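PDB 4R5O: quinonprotein alcohol dehydrogenase-like protein from Bacteroides thetaiotaomicron VPI-5482, which is of unknown function but binds calcium and couples an immunoglobulin-like beta-sandwich domain to a seven-bladed beta-propeller. Local coordinates for residues L42-G47 and I81-G86; S372-L377 and Y387-E392; S398-Y403 and S418-I423. All coordinates share one frame; numbering follows the deposited sequence. Where two conformers were deposited one is given.

Contact 1 (L42-G47 and I81-G86); sequences LLNPEG and IKNKYG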
loop_
_atom_site.group_PDB
_atom_site.type_symbol
_atom_site.label_atom_id
_atom_site.label_comp_id
_atom_site.label_asym_id
_atom_site.label_seq_id
_atom_site.Cartn_x
_atom_site.Cartn_y
_atom_site.Cartn_z
ATOM N N LEU A 42 6.702 -40.484 18.365
ATOM C CA LEU A 42 5.834 -41.635 18.214
ATOM C C LEU A 42 6.275 -42.760 19.132
ATOM O O LEU A 42 7.452 -43.141 19.165
ATOM C CB LEU A 42 5.822 -42.106 16.757
ATOM C CG LEU A 42 4.812 -41.495 15.805
ATOM C CD1 LEU A 42 4.822 -39.984 15.818
ATOM C CD2 LEU A 42 5.073 -41.958 14.431
ATOM N N LEU A 43 5.322 -43.280 19.894
ATOM C CA LEU A 43 5.529 -44.409 20.785
ATOM C C LEU A 43 5.875 -45.664 19.939
ATOM O O LEU A 43 6.750 -46.446 20.310
ATOM C CB LEU A 43 4.249 -44.585 21.613
ATOM C CG LEU A 43 4.268 -45.624 22.726
ATOM C CD1 LEU A 43 5.169 -45.180 23.894
ATOM C CD2 LEU A 43 2.864 -45.886 23.243
ATOM N N ASN A 44 5.217 -45.787 18.765
ATOM C CA ASN A 44 5.357 -46.808 17.716
ATOM C C ASN A 44 5.774 -46.108 16.377
ATOM O O ASN A 44 4.931 -45.875 15.494
ATOM C CB ASN A 44 4.035 -47.594 17.581
ATOM C CG ASN A 44 2.795 -46.740 17.326
ATOM O OD1 ASN A 44 2.776 -45.520 17.570
ATOM N ND2 ASN A 44 1.722 -47.369 16.847
ATOM N N PRO A 45 7.066 -45.729 16.223
ATOM C CA PRO A 45 7.457 -44.939 15.035
ATOM C C PRO A 45 7.692 -45.744 13.752
ATOM O O PRO A 45 7.753 -45.147 12.675
ATOM C CB PRO A 45 8.786 -44.304 15.460
ATOM C CG PRO A 45 9.345 -45.223 16.475
ATOM C CD PRO A 45 8.185 -45.852 17.186
ATOM N N GLU A 46 7.860 -47.061 13.863
ATOM C CA GLU A 46 8.187 -47.965 12.756
ATOM C C GLU A 46 7.130 -47.910 11.637
ATOM O O GLU A 46 5.938 -48.139 11.873
ATOM C CB GLU A 46 8.364 -49.423 13.237
ATOM C CG GLU A 46 7.321 -49.956 14.217
ATOM C CD GLU A 46 7.418 -49.523 15.673
ATOM O OE1 GLU A 46 8.473 -48.974 16.072
ATOM O OE2 GLU A 46 6.458 -49.795 16.430
ATOM N N GLY A 47 7.608 -47.584 10.434
ATOM C CA GLY A 47 6.805 -47.524 9.215
ATOM C C GLY A 47 5.892 -46.327 9.064
ATOM O O GLY A 47 5.031 -46.316 8.177
ATOM N N ILE A 81 0.115 -37.969 10.335
ATOM C CA ILE A 81 1.056 -39.084 10.516
ATOM C C ILE A 81 0.287 -40.351 10.185
ATOM O O ILE A 81 -0.765 -40.602 10.775
ATOM C CB ILE A 81 1.718 -39.117 11.916
ATOM C CG1 ILE A 81 2.161 -37.701 12.348
ATOM C CG2 ILE A 81 2.868 -40.151 11.938
ATOM C CD1 ILE A 81 2.605 -37.566 13.722
ATOM N N LYS A 82 0.801 -41.112 9.206
ATOM C CA LYS A 82 0.194 -42.307 8.615
ATOM C C LYS A 82 1.088 -43.549 8.751
ATOM O O LYS A 82 2.301 -43.438 8.613
ATOM C CB LYS A 82 -0.011 -41.960 7.123
ATOM C CG LYS A 82 -0.655 -42.979 6.201
ATOM C CD LYS A 82 -0.789 -42.347 4.806
ATOM C CE LYS A 82 -1.361 -43.264 3.752
ATOM N NZ LYS A 82 -1.477 -42.574 2.437
ATOM N N ASN A 83 0.491 -44.729 9.001
ATOM C CA ASN A 83 1.185 -46.036 8.998
ATOM C C ASN A 83 0.205 -47.078 8.436
ATOM O O ASN A 83 -0.944 -46.737 8.165
ATOM C CB ASN A 83 1.762 -46.449 10.376
ATOM C CG ASN A 83 0.784 -46.809 11.472
ATOM O OD1 ASN A 83 -0.438 -46.855 11.295
ATOM N ND2 ASN A 83 1.321 -47.088 12.650
ATOM N N LYS A 84 0.643 -48.333 8.284
ATOM C CA LYS A 84 -0.123 -49.441 7.700
ATOM C C LYS A 84 -1.540 -49.564 8.320
ATOM O O LYS A 84 -2.495 -49.855 7.594
ATOM C CB LYS A 84 0.656 -50.758 7.902
ATOM C CG LYS A 84 0.123 -51.949 7.108
ATOM C CD LYS A 84 0.937 -53.216 7.348
ATOM C CE LYS A 84 0.351 -54.399 6.610
ATOM N NZ LYS A 84 1.172 -55.630 6.769
ATOM N N TYR A 85 -1.673 -49.259 9.624
ATOM C CA TYR A 85 -2.886 -49.444 10.414
ATOM C C TYR A 85 -3.794 -48.204 10.519
ATOM O O TYR A 85 -4.986 -48.367 10.804
ATOM C CB TYR A 85 -2.500 -49.859 11.828
ATOM C CG TYR A 85 -1.661 -51.118 11.842
ATOM C CD1 TYR A 85 -2.249 -52.372 11.715
ATOM C CD2 TYR A 85 -0.279 -51.058 11.992
ATOM C CE1 TYR A 85 -1.482 -53.535 11.701
ATOM C CE2 TYR A 85 0.498 -52.218 12.005
ATOM C CZ TYR A 85 -0.109 -53.455 11.857
ATOM O OH TYR A 85 0.646 -54.607 11.861
ATOM N N GLY A 86 -3.273 -47.011 10.290
ATOM C CA GLY A 86 -4.103 -45.819 10.367
ATOM C C GLY A 86 -3.399 -44.506 10.127
ATOM O O GLY A 86 -2.183 -44.454 9.929
HETATM O O HOH W 1 3.401 -45.321 6.182
#
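Leu42 and Ile81 meet through their methyl groups, side chains sliding past each other in opposite directions. From its CB, which points toward the 42-47 loop, Ile81 divides into two branches. CG2 stands anti to the backbone N and rests 3.8 Å from CD2 of Leu42. CG1 lies anti to the carbonyl carbon instead (chi1 -44°) and carries the chain onward to CD1, whose neighbour is the other leucine methyl, Leu42 CD1, at 3.9 Å. The two branch ends of the isoleucine are thus matched one to one with the two ends of the leucine. Tyr50 touches both residues, and Val88 and Met90 of the adjacent strand pack on Ile81.

Farther along, the contact turns polar and looser. The carbonyl O of Gly47 lies 3.9 Å from CB of Asn83, and a water joins the two backbones, giving one proton to Gly47 O at 2.8 Å and the other to Lys82 O at 3.3 Å. The amides of Asn44 and Asn83 approach each other, yet both look to the N-terminal segment for partners: Asn44 holds Asn17 N and Tyr15 O with its two polar atoms, while ND2 of Asn83 bonds to His14 O. OD1 of Asn83 turns back to its own segment, accepting weak hydrogen bonds from Tyr85 N at 3.2 Å and Gly86 N at 3.0 Å. It so adds weak support to a type I turn closed by Gly86 N to Asn83 O, with the reverse bond from Asn83 N to Gly86 O (2.8 Å) completing the pair. The arrangement is that of a beta hairpin with a two-residue type I turn between strands 74-83 and 86-97, packed beside an inter-strand loop at one end of an immunoglobulin-like beta-sandwich.

Contact 2 (S372-L377 and Y387-E392); sequences SITAPL and YVTYTE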
loop_
_atom_site.group_PDB
_atom_site.type_symbol
_atom_site.label_atom_id
_atom_site.label_comp_id
_atom_site.label_asym_id
_atom_site.label_seq_id
_atom_site.Cartn_x
_atom_site.Cartn_y
_atom_site.Cartn_z
ATOM N N SER A 372 16.354 10.203 -11.320
ATOM C CA SER A 372 15.096 10.932 -11.270
ATOM C C SER A 372 14.203 10.355 -10.170
ATOM O O SER A 372 14.389 9.204 -9.770
ATOM C CB SER A 372 14.395 10.897 -12.628
ATOM O OG SER A 372 14.161 9.569 -13.063
ATOM N N ILE A 373 13.268 11.191 -9.653
ATOM C CA ILE A 373 12.300 10.830 -8.614
ATOM C C ILE A 373 11.083 10.319 -9.365
ATOM O O ILE A 373 10.515 11.039 -10.184
ATOM C CB ILE A 373 12.042 12.021 -7.651
ATOM C CG1 ILE A 373 13.382 12.370 -6.931
ATOM C CG2 ILE A 373 10.910 11.689 -6.642
ATOM C CD1 ILE A 373 13.410 13.581 -6.145
ATOM N N THR A 374 10.748 9.044 -9.152
ATOM C CA THR A 374 9.756 8.320 -9.949
ATOM C C THR A 374 8.508 7.855 -9.165
ATOM O O THR A 374 7.770 6.997 -9.652
ATOM C CB THR A 374 10.438 7.081 -10.543
ATOM O OG1 THR A 374 11.026 6.314 -9.478
ATOM C CG2 THR A 374 11.517 7.454 -11.588
ATOM N N ALA A 375 8.234 8.454 -8.005
ATOM C CA ALA A 375 7.056 8.134 -7.204
ATOM C C ALA A 375 6.689 9.311 -6.350
ATOM O O ALA A 375 7.557 10.172 -6.158
ATOM C CB ALA A 375 7.304 6.914 -6.343
ATOM N N PRO A 376 5.431 9.417 -5.823
ATOM C CA PRO A 376 5.111 10.560 -4.952
ATOM C C PRO A 376 5.953 10.578 -3.680
ATOM O O PRO A 376 6.352 9.521 -3.192
ATOM C CB PRO A 376 3.637 10.344 -4.614
ATOM C CG PRO A 376 3.388 8.953 -4.835
ATOM C CD PRO A 376 4.267 8.521 -5.956
ATOM N N LEU A 377 6.240 11.780 -3.159
ATOM C CA LEU A 377 6.954 11.918 -1.891
ATOM C C LEU A 377 6.098 11.442 -0.742
ATOM O O LEU A 377 4.868 11.572 -0.795
ATOM C CB LEU A 377 7.361 13.376 -1.645
ATOM C CG LEU A 377 8.330 14.064 -2.611
ATOM C CD1 LEU A 377 8.410 15.552 -2.310
ATOM C CD2 LEU A 377 9.712 13.411 -2.567
ATOM N N TYR A 387 10.642 10.416 2.575
ATOM C CA TYR A 387 10.917 9.227 1.795
ATOM C C TYR A 387 10.812 9.564 0.332
ATOM O O TYR A 387 9.727 9.844 -0.168
ATOM C CB TYR A 387 9.967 8.077 2.152
ATOM C CG TYR A 387 9.764 7.828 3.625
ATOM C CD1 TYR A 387 10.794 7.352 4.415
ATOM C CD2 TYR A 387 8.509 7.928 4.198
ATOM C CE1 TYR A 387 10.611 7.096 5.771
ATOM C CE2 TYR A 387 8.309 7.660 5.548
ATOM C CZ TYR A 387 9.361 7.225 6.330
ATOM O OH TYR A 387 9.196 6.913 7.656
ATOM N N VAL A 388 11.937 9.512 -0.354
ATOM C CA VAL A 388 12.089 9.813 -1.763
ATOM C C VAL A 388 12.412 8.542 -2.542
ATOM O O VAL A 388 13.311 7.798 -2.151
ATOM C CB VAL A 388 13.200 10.863 -1.934
ATOM C CG1 VAL A 388 13.295 11.312 -3.371
ATOM C CG2 VAL A 388 12.969 12.067 -1.028
ATOM N N THR A 389 11.688 8.301 -3.658
ATOM C CA THR A 389 11.895 7.166 -4.566
ATOM C C THR A 389 12.684 7.648 -5.783
ATOM O O THR A 389 12.220 8.504 -6.526
ATOM C CB THR A 389 10.569 6.528 -4.958
ATOM O OG1 THR A 389 9.861 6.142 -3.777
ATOM C CG2 THR A 389 10.727 5.355 -5.888
ATOM N N TYR A 390 13.899 7.095 -5.956
ATOM C CA TYR A 390 14.803 7.392 -7.062
ATOM C C TYR A 390 14.923 6.222 -8.028
ATOM O O TYR A 390 14.807 5.069 -7.596
ATOM C CB TYR A 390 16.210 7.733 -6.538
ATOM C CG TYR A 390 16.321 8.978 -5.703
ATOM C CD1 TYR A 390 16.410 10.227 -6.295
ATOM C CD2 TYR A 390 16.464 8.901 -4.329
ATOM C CE1 TYR A 390 16.571 11.383 -5.533
ATOM C CE2 TYR A 390 16.625 10.046 -3.554
ATOM C CZ TYR A 390 16.681 11.289 -4.160
ATOM O OH TYR A 390 16.838 12.434 -3.411
ATOM N N THR A 391 15.213 6.520 -9.322
ATOM C CA THR A 391 15.485 5.518 -10.349
ATOM C C THR A 391 16.648 6.004 -11.192
ATOM O O THR A 391 16.618 7.135 -11.694
ATOM C CB THR A 391 14.256 5.183 -11.206
ATOM O OG1 THR A 391 13.193 4.713 -10.370
ATOM C CG2 THR A 391 14.546 4.135 -12.274
ATOM N N GLU A 392 17.690 5.145 -11.317
ATOM C CA GLU A 392 18.830 5.397 -12.195
ATOM C C GLU A 392 18.354 5.056 -13.592
ATOM O O GLU A 392 18.029 3.895 -13.865
ATOM C CB GLU A 392 20.099 4.632 -11.774
ATOM C CG GLU A 392 20.765 5.132 -10.499
ATOM C CD GLU A 392 22.131 4.557 -10.158
ATOM O OE1 GLU A 392 22.908 4.253 -11.094
ATOM O OE2 GLU A 392 22.466 4.525 -8.953
HETATM O O HOH W 2 9.376 9.880 -4.193
HETATM O O HOH W 3 9.143 8.062 -2.082
#
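OG1 of Thr391 is gripped by two hydroxyls, OG1 of Thr374 at 2.8 Å and OG of Ser398 on the next strand. The bond to Thr374 spans the antiparallel hairpin of strands 371-379 and 386-392, the first two strands of a four-stranded propeller blade. The two threonine side chains cross at about a right angle, and Thr374 OG1 reaches its partner from between its own backbone N and carbonyl carbon (chi1 55°).

Next to this pair two ladder rungs form: Ser372 and Thr391 make a hydrogen-bonded pair, the bond from Thr391 N to Ser372 O measuring 2.8 Å. Ile373 and Tyr390 follow as a non-hydrogen-bonded pair on the other face. Their side chains run alongside, pointing the same way, with Ile373 CG1 3.6 Å from Tyr390 CE1. Ile373 CD1 lies 3.6 Å from Val388 CG1, a methyl that itself covers one face of the tyrosine ring toward its rim. An alanine in place of Ile373 would probably open a gap beside Val388 CG1 and Tyr390 CE1, leaving the ring less firmly held on that side. Val343 and Ile349 of the preceding blade also pack against this isoleucine, while Tyr390 OH bonds to Tyr403 OH.

Beyond Thr374, whose N still bonds to Thr389 O, direct pairing gives way to water. One water accepts from Thr389 N and donates to Ala375 O; Ala375 CB meanwhile sits 3.6 Å from Thr389 CB. A second water lies 2.7 Å from Thr389 OG1.

Contact 3 (S398-Y403 and S418-I423); sequences SKIVVY and SVPSQI
The backbones come nearest at Ser398 and Val419, whose CA atoms are 5.7 Å apart, and the direction from Ser398 to Ile400 differs by 19° from that of 418-423. No ladder joins them: in this beta-propeller 397-403 is the third strand of the last blade, whereas 418-423 leaves that blade and enters strand 422-424. That short strand pairs with 103-108 and so completes the first blade, the ring closure often called a molecular velcro. The contact is carried mainly by side chains.

Ile400 is the central one, lying between Pro420 and Ile423. Its CG1, anti to the carbonyl carbon (chi1 -59°), is set beside the proline, and the two side chains slide past each other in opposite senses. Ile400 CG1 lies 3.6 Å from Pro420 CG, and Ile400 CD1 meets the CG-CB side of the same pyrrolidine ring, 3.7 Å from CG. The second branch serves the other neighbour. Ile400 CG2 and Ile423 CD1 meet tip to tip at 3.7 Å, and Ile423 CD1 also comes within 4.0 Å of Ile400 CD1. Tyr106 and Phe104 of the first blade extend this apolar layer, the former on Ile400 and the latter on Ile423, while Thr389 and Cys415 also touch the proline.

Ser398 forms the end of the interface near Val419. Its hydroxyl has Thr391 as polar partner. Toward 418-423 the serine makes van der Waals contact: its CB stands 4.1 Å from Pro420 CD, and its OG lies 3.4 Å from the CG2 methyl of Val419.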
loop_
_atom_site.group_PDB
_atom_site.type_symbol
_atom_site.label_atom_id
_atom_site.label_comp_id
_atom_site.label_asym_id
_atom_site.label_seq_id
_atom_site.Cartn_x
_atom_site.Cartn_y
_atom_site.Cartn_z
ATOM N N SER A 398 16.092 1.081 -8.750
ATOM C CA SER A 398 15.354 1.987 -7.900
ATOM C C SER A 398 15.684 1.777 -6.433
ATOM O O SER A 398 16.011 0.663 -5.991
ATOM C CB SER A 398 13.859 1.813 -8.123
ATOM O OG SER A 398 13.544 2.120 -9.468
ATOM N N LYS A 399 15.573 2.866 -5.681
ATOM C CA LYS A 399 15.829 2.888 -4.261
ATOM C C LYS A 399 14.871 3.843 -3.555
ATOM O O LYS A 399 14.336 4.759 -4.180
ATOM C CB LYS A 399 17.290 3.287 -3.973
ATOM C CG LYS A 399 17.680 4.672 -4.478
ATOM C CD LYS A 399 19.133 4.971 -4.222
ATOM C CE LYS A 399 19.561 6.250 -4.885
ATOM N NZ LYS A 399 20.993 6.518 -4.617
ATOM N N ILE A 400 14.661 3.614 -2.250
ATOM C CA ILE A 400 13.899 4.504 -1.385
ATOM C C ILE A 400 14.919 5.124 -0.436
ATOM O O ILE A 400 15.558 4.409 0.332
ATOM C CB ILE A 400 12.694 3.844 -0.653
ATOM C CG1 ILE A 400 11.689 3.252 -1.647
ATOM C CG2 ILE A 400 12.030 4.858 0.275
ATOM C CD1 ILE A 400 10.625 2.389 -0.999
ATOM N N VAL A 401 15.121 6.433 -0.538
ATOM C CA VAL A 401 16.052 7.140 0.338
ATOM C C VAL A 401 15.216 7.879 1.371
ATOM O O VAL A 401 14.274 8.588 1.019
ATOM C CB VAL A 401 17.032 8.070 -0.422
ATOM C CG1 VAL A 401 17.975 8.772 0.545
ATOM C CG2 VAL A 401 17.831 7.286 -1.462
ATOM N N VAL A 402 15.525 7.638 2.645
ATOM C CA VAL A 402 14.874 8.231 3.808
ATOM C C VAL A 402 15.798 9.314 4.337
ATOM O O VAL A 402 16.896 8.997 4.822
ATOM C CB VAL A 402 14.513 7.175 4.902
ATOM C CG1 VAL A 402 13.913 7.842 6.139
ATOM C CG2 VAL A 402 13.610 6.073 4.367
ATOM N N TYR A 403 15.374 10.584 4.203
ATOM C CA TYR A 403 16.107 11.755 4.671
ATOM C C TYR A 403 15.585 12.239 6.008
ATOM O O TYR A 403 14.401 12.129 6.275
ATOM C CB TYR A 403 16.008 12.913 3.654
ATOM C CG TYR A 403 16.664 12.661 2.310
ATOM C CD1 TYR A 403 18.025 12.890 2.124
ATOM C CD2 TYR A 403 15.908 12.283 1.199
ATOM C CE1 TYR A 403 18.630 12.694 0.885
ATOM C CE2 TYR A 403 16.505 12.081 -0.047
ATOM C CZ TYR A 403 17.868 12.282 -0.196
ATOM O OH TYR A 403 18.473 12.112 -1.419
ATOM N N SER A 418 12.204 -3.192 -9.828
ATOM C CA SER A 418 10.813 -2.905 -9.524
ATOM C C SER A 418 10.713 -1.582 -8.752
ATOM O O SER A 418 11.162 -1.483 -7.608
ATOM C CB SER A 418 10.177 -4.061 -8.751
ATOM O OG SER A 418 10.902 -4.376 -7.575
ATOM N N VAL A 419 10.127 -0.560 -9.415
ATOM C CA VAL A 419 9.916 0.793 -8.878
ATOM C C VAL A 419 8.788 0.793 -7.829
ATOM O O VAL A 419 7.655 0.422 -8.170
ATOM C CB VAL A 419 9.595 1.828 -9.993
ATOM C CG1 VAL A 419 9.488 3.233 -9.420
ATOM C CG2 VAL A 419 10.640 1.790 -11.106
ATOM N N PRO A 420 9.043 1.253 -6.580
ATOM C CA PRO A 420 7.940 1.353 -5.617
ATOM C C PRO A 420 7.000 2.481 -6.047
ATOM O O PRO A 420 7.462 3.528 -6.520
ATOM C CB PRO A 420 8.621 1.609 -4.266
ATOM C CG PRO A 420 10.036 1.888 -4.576
ATOM C CD PRO A 420 10.313 1.767 -6.023
ATOM N N SER A 421 5.685 2.236 -5.969
ATOM C CA SER A 421 4.688 3.208 -6.435
ATOM C C SER A 421 4.136 4.084 -5.309
ATOM O O SER A 421 3.645 5.193 -5.579
ATOM C CB SER A 421 3.527 2.484 -7.108
ATOM O OG SER A 421 2.944 1.509 -6.259
ATOM N N GLN A 422 4.209 3.582 -4.063
ATOM C CA GLN A 422 3.663 4.243 -2.891
ATOM C C GLN A 422 4.264 3.696 -1.599
ATOM O O GLN A 422 4.662 2.548 -1.575
ATOM C CB GLN A 422 2.159 3.998 -2.916
ATOM C CG GLN A 422 1.386 4.690 -1.852
ATOM C CD GLN A 422 -0.034 4.566 -2.171
ATOM O OE1 GLN A 422 -0.409 3.845 -3.085
ATOM N NE2 GLN A 422 -0.845 5.294 -1.442
ATOM N N ILE A 423 4.300 4.519 -0.535
ATOM C CA ILE A 423 4.775 4.252 0.823
ATOM C C ILE A 423 3.611 4.504 1.756
ATOM O O ILE A 423 2.935 5.523 1.638
ATOM C CB ILE A 423 6.040 5.110 1.167
ATOM C CG1 ILE A 423 7.220 4.679 0.272
ATOM C CG2 ILE A 423 6.406 5.021 2.683
ATOM C CD1 ILE A 423 8.398 5.396 0.442
#

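Overall arrangement
Contacts 2 and 3 are neighbours in the propeller, their centres 6 Å apart, and share a sheet through adjacent strands 386-392 and 397-403. They touch directly, for example where Ala375 CB of contact 2 lies 3.4 Å from Pro420 O of contact 3. Contact 1 belongs to the other domain: its centre is 58 Å from that of contact 2 and 52 Å from that of contact 3, with at least about 40 Å between nearest atoms. It also lies away from the known calcium sites. In the propeller, a bound calcium ion lies about 9 Å from the side chain of Ile400, and one lies about 12 Å from that of Tyr387.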